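Local coordinates for protein ABC transporter (Thermotoga maritima, PDB 1JI0) that binds ATP and, as an ABC-transporter ATPase subunit, probably couples its hydrolysis to the uptake of branched-chain amino acids across the membrane, at residues Glu177-Ile182 against Ile192-Gln197; Ala202-His207 against Glu225-Glu230. All coordinates share one frame; numbering follows the deposited sequence.

Contact 1: residues Glu177-Ile182 against Ile192-Gln197; sequences EVFEVI and ILLVEQ
F179 and I182, one turn apart on helix 172-187, pack against I192, L194 and E196 of strand 192-196 in a buried, essentially apolar helix-on-sheet contact inside a beta-alpha-beta unit of the P-loop NTPase core. Helix and strand run close to antiparallel, at 161°, as expected where a crossover helix returns the chain to the next parallel strand. I192, L194 and E196 alternate along the strand and present one face of it to the helix. At the start of the strand, I192 CD1 lies 3.9 Å from I182 CG2 and 3.6 Å from I182 O in plain packing. With CG1 anti to the carbonyl carbon (chi1 -75°), I182 sends its longer branch toward L194, with CD1 3.9 Å from L194 CD1. The two branches thus bridge successive inward-facing strand residues. The second methyl of L194 serves F179: CD2 touches ring atom CE1 at 3.9 Å, at the edge and in the ring plane. Farther along, F179 CZ reaches the bent side chain of E196, 4.0 Å from CG. The carboxylate is turned 55° from the ring, and its polar atoms are bonded elsewhere: OE2 to S167, OE1 to the backbone amides of Q197 and N198. These bonds fix the turn of the carboxylate; the side chain of E196 is about 8 Å from the bound ATP. M163 of strand 160-164 and I34 of strand 34-38 flank I182 and I192, while A202 and V205 of helix 199-205 close over L194.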
# COMPACT_ATOMS: atom_id res chain seq x y z
N GLU A 177 -12.67 1.76 9.37
CA GLU A 177 -12.58 0.32 9.19
C GLU A 177 -11.40 -0.07 8.29
O GLU A 177 -10.76 -1.09 8.49
CB GLU A 177 -13.92 -0.22 8.66
CG GLU A 177 -15.07 0.04 9.63
CD GLU A 177 -16.41 -0.52 9.18
OE1 GLU A 177 -16.75 -0.35 7.99
OE2 GLU A 177 -17.12 -1.11 10.02
N VAL A 178 -11.12 0.77 7.30
CA VAL A 178 -9.99 0.53 6.40
C VAL A 178 -8.70 0.45 7.23
O VAL A 178 -7.93 -0.50 7.11
CB VAL A 178 -9.84 1.69 5.38
CG1 VAL A 178 -8.47 1.64 4.72
CG2 VAL A 178 -10.94 1.60 4.35
N PHE A 179 -8.48 1.46 8.08
CA PHE A 179 -7.27 1.49 8.89
C PHE A 179 -7.19 0.39 9.92
O PHE A 179 -6.11 -0.08 10.26
CB PHE A 179 -7.12 2.87 9.56
CG PHE A 179 -6.65 3.93 8.61
CD1 PHE A 179 -5.46 3.77 7.91
CD2 PHE A 179 -7.41 5.08 8.41
CE1 PHE A 179 -5.03 4.74 7.01
CE2 PHE A 179 -6.99 6.06 7.52
CZ PHE A 179 -5.79 5.89 6.81
N GLU A 180 -8.34 -0.04 10.43
CA GLU A 180 -8.36 -1.12 11.41
C GLU A 180 -7.98 -2.43 10.71
O GLU A 180 -7.25 -3.24 11.27
CB GLU A 180 -9.75 -1.20 12.05
CG GLU A 180 -10.10 -2.54 12.63
CD GLU A 180 -11.46 -2.52 13.33
OE1 GLU A 180 -12.42 -1.95 12.76
OE2 GLU A 180 -11.56 -3.09 14.44
N VAL A 181 -8.46 -2.62 9.49
CA VAL A 181 -8.14 -3.84 8.75
C VAL A 181 -6.64 -3.86 8.39
O VAL A 181 -5.99 -4.90 8.43
CB VAL A 181 -9.02 -3.96 7.47
CG1 VAL A 181 -8.19 -3.84 6.21
CG2 VAL A 181 -9.76 -5.30 7.49
N ILE A 182 -6.10 -2.70 8.06
CA ILE A 182 -4.69 -2.58 7.74
C ILE A 182 -3.87 -3.05 8.95
O ILE A 182 -2.85 -3.72 8.82
CB ILE A 182 -4.34 -1.12 7.35
CG1 ILE A 182 -4.88 -0.84 5.94
CG2 ILE A 182 -2.84 -0.87 7.43
CD1 ILE A 182 -4.81 0.62 5.50
N ILE A 192 3.80 -3.67 5.26
CA ILE A 192 3.01 -2.74 4.47
C ILE A 192 3.64 -1.37 4.22
O ILE A 192 4.27 -0.80 5.12
CB ILE A 192 1.64 -2.48 5.17
CG1 ILE A 192 0.85 -3.79 5.26
CG2 ILE A 192 0.84 -1.40 4.43
CD1 ILE A 192 -0.41 -3.69 6.11
N LEU A 193 3.47 -0.86 3.01
CA LEU A 193 3.92 0.49 2.64
C LEU A 193 2.62 1.19 2.27
O LEU A 193 2.00 0.88 1.25
CB LEU A 193 4.91 0.49 1.46
CG LEU A 193 5.43 1.89 1.11
CD1 LEU A 193 5.83 2.63 2.36
CD2 LEU A 193 6.65 1.82 0.21
N LEU A 194 2.21 2.12 3.12
CA LEU A 194 0.96 2.83 2.97
C LEU A 194 1.14 4.29 2.57
O LEU A 194 1.79 5.06 3.28
CB LEU A 194 0.19 2.75 4.29
CG LEU A 194 -1.12 3.50 4.50
CD1 LEU A 194 -2.23 2.86 3.65
CD2 LEU A 194 -1.50 3.46 5.98
N VAL A 195 0.57 4.67 1.43
CA VAL A 195 0.62 6.04 0.96
C VAL A 195 -0.77 6.64 1.25
O VAL A 195 -1.78 6.06 0.88
CB VAL A 195 0.90 6.12 -0.55
CG1 VAL A 195 0.61 7.52 -1.05
CG2 VAL A 195 2.35 5.75 -0.83
N GLU A 196 -0.80 7.78 1.93
CA GLU A 196 -2.08 8.39 2.28
C GLU A 196 -2.08 9.90 2.32
O GLU A 196 -1.05 10.55 2.53
CB GLU A 196 -2.55 7.88 3.65
CG GLU A 196 -3.52 6.71 3.60
CD GLU A 196 -4.88 7.11 3.05
OE1 GLU A 196 -5.09 8.32 2.81
OE2 GLU A 196 -5.74 6.23 2.86
N GLN A 197 -3.25 10.46 2.08
CA GLN A 197 -3.45 11.89 2.13
C GLN A 197 -4.00 12.13 3.53
O GLN A 197 -3.79 13.19 4.12
CB GLN A 197 -4.46 12.32 1.06
CG GLN A 197 -4.87 13.78 1.12
CD GLN A 197 -5.35 14.30 -0.21
OE1 GLN A 197 -6.10 13.62 -0.93
NE2 GLN A 197 -4.94 15.51 -0.57

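Contact 2: residues Ala202-His207 against Glu225-Glu230; sequences ALKVAH and ELLDNE
L203 meets L226 and L227 through aliphatic carbons alone, and no hydrogen bond passes between the two segments. The tighter meeting is with L227, whose CD2 lies 3.7 Å from L203 CB and 3.9 Å from L203 CD1. These two side chains slide past each other in opposite directions, so that the branched end of L227 lies against the root of L203. L226 touches farther out: its CD1 is 3.9 Å from L203 CD2, and the side chains cross at about a right angle. In L203 the CG atom is anti to the carbonyl carbon, at chi1 -72°, which turns CD2 toward L226 and CD1 toward L227. At the margin, the aliphatic part of K204 adds a looser contact, with CG 4.3 Å from L227 CD1. Replacing L227 by alanine removes CG and both methyls, which would probably open a gap against L203 CB and CD1 and leave K204 CG without this apolar neighbour.

The packing joins the C-terminal end of helix 199-205, which follows a strand of the nucleotide-binding core, to the short helix 223-227 beyond the strand pair 208-213 and 216-222. L203 also lies on I38 of strand 34-38, and L227 on L237.

Backbone and capping bonds finish both segments. A202 O accepts from both V205 N and A206 N. After helix 223-227, N229 takes the N-cap position of helix 230-236, its OD1 receiving V232 N, while L227 O is bonded by R233 NH1.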
# COMPACT_ATOMS: atom_id res chain seq x y z
N ALA A 202 -3.34 7.51 8.77
CA ALA A 202 -2.14 6.79 8.39
C ALA A 202 -1.11 6.72 9.52
O ALA A 202 -0.59 5.65 9.84
CB ALA A 202 -1.51 7.43 7.14
N LEU A 203 -0.81 7.88 10.12
CA LEU A 203 0.17 7.92 11.20
C LEU A 203 -0.28 7.16 12.45
O LEU A 203 0.55 6.64 13.20
CB LEU A 203 0.50 9.37 11.56
CG LEU A 203 1.35 10.09 10.51
CD1 LEU A 203 1.48 11.57 10.88
CD2 LEU A 203 2.72 9.42 10.41
N LYS A 204 -1.59 7.08 12.67
CA LYS A 204 -2.10 6.36 13.84
C LYS A 204 -1.90 4.84 13.75
O LYS A 204 -1.80 4.17 14.78
CB LYS A 204 -3.59 6.67 14.04
CG LYS A 204 -3.86 8.12 14.43
CD LYS A 204 -5.35 8.45 14.46
CE LYS A 204 -6.06 7.74 15.60
NZ LYS A 204 -7.50 8.13 15.63
N VAL A 205 -1.83 4.30 12.54
CA VAL A 205 -1.64 2.86 12.40
C VAL A 205 -0.22 2.46 12.04
O VAL A 205 0.18 1.31 12.25
CB VAL A 205 -2.59 2.25 11.33
CG1 VAL A 205 -4.02 2.50 11.74
CG2 VAL A 205 -2.29 2.84 9.95
N ALA A 206 0.56 3.40 11.53
CA ALA A 206 1.93 3.12 11.12
C ALA A 206 2.96 3.07 12.23
O ALA A 206 2.77 3.63 13.31
CB ALA A 206 2.36 4.13 10.07
N HIS A 207 4.06 2.37 11.96
CA HIS A 207 5.17 2.29 12.89
C HIS A 207 6.12 3.44 12.61
O HIS A 207 6.69 4.04 13.52
CB HIS A 207 5.95 0.98 12.70
CG HIS A 207 5.16 -0.24 13.06
ND1 HIS A 207 4.37 -0.91 12.16
CD2 HIS A 207 5.00 -0.87 14.25
CE1 HIS A 207 3.76 -1.91 12.77
NE2 HIS A 207 4.12 -1.91 14.04
N GLU A 225 5.77 9.84 17.13
CA GLU A 225 6.53 11.08 17.25
C GLU A 225 6.16 12.13 16.19
O GLU A 225 6.12 13.33 16.47
CB GLU A 225 8.03 10.76 17.19
CG GLU A 225 8.55 10.27 18.53
CD GLU A 225 9.94 9.69 18.45
OE1 GLU A 225 10.77 10.16 17.64
OE2 GLU A 225 10.22 8.75 19.23
N LEU A 226 5.87 11.69 14.97
CA LEU A 226 5.47 12.62 13.93
C LEU A 226 4.14 13.29 14.30
O LEU A 226 3.91 14.45 13.97
CB LEU A 226 5.35 11.90 12.59
CG LEU A 226 6.68 11.36 12.05
CD1 LEU A 226 6.45 10.60 10.75
CD2 LEU A 226 7.64 12.53 11.83
N LEU A 227 3.28 12.56 14.99
CA LEU A 227 1.99 13.08 15.42
C LEU A 227 2.16 14.21 16.45
O LEU A 227 1.28 15.06 16.60
CB LEU A 227 1.14 11.96 16.02
CG LEU A 227 0.50 11.00 15.02
CD1 LEU A 227 -0.08 9.81 15.74
CD2 LEU A 227 -0.56 11.73 14.23
N ASP A 228 3.28 14.20 17.16
CA ASP A 228 3.55 15.22 18.16
C ASP A 228 4.44 16.33 17.63
O ASP A 228 4.75 17.28 18.35
CB ASP A 228 4.20 14.61 19.40
CG ASP A 228 3.18 13.98 20.32
OD1 ASP A 228 2.11 14.59 20.53
OD2 ASP A 228 3.45 12.88 20.85
N ASN A 229 4.85 16.22 16.37
CA ASN A 229 5.69 17.24 15.77
C ASN A 229 4.81 18.42 15.39
O ASN A 229 3.81 18.25 14.70
CB ASN A 229 6.41 16.69 14.55
CG ASN A 229 7.27 17.75 13.86
OD1 ASN A 229 6.80 18.45 12.96
ND2 ASN A 229 8.51 17.87 14.29
N GLU A 230 5.20 19.61 15.84
CA GLU A 230 4.42 20.82 15.58
C GLU A 230 4.20 21.12 14.11
O GLU A 230 3.13 21.58 13.73
CB GLU A 230 5.08 22.02 16.27
CG GLU A 230 4.16 23.22 16.45
CD GLU A 230 2.91 22.89 17.26
OE1 GLU A 230 3.04 22.32 18.36
OE2 GLU A 230 1.79 23.21 16.79

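Contact 1 closes before contact 2 opens, and their centres lie 13 Å apart. Helix 199-205 connects them, since it follows strand 192-196 directly in the chain. One side of this helix leans on contact 1, where A202 N lies 3.5 Å from F179 CZ and V205 CG1 is 3.6 Å from F179 O; L203 belongs to the side that faces helix 223-227. Packing therefore runs from helix 172-187 through helix 199-205 to helix 223-227, along one face of the mixed sheet. Contact 1 is deep in the ATP-binding core, near K45, whereas contact 2 lies farther out, about 17 Å from the centre of the chain.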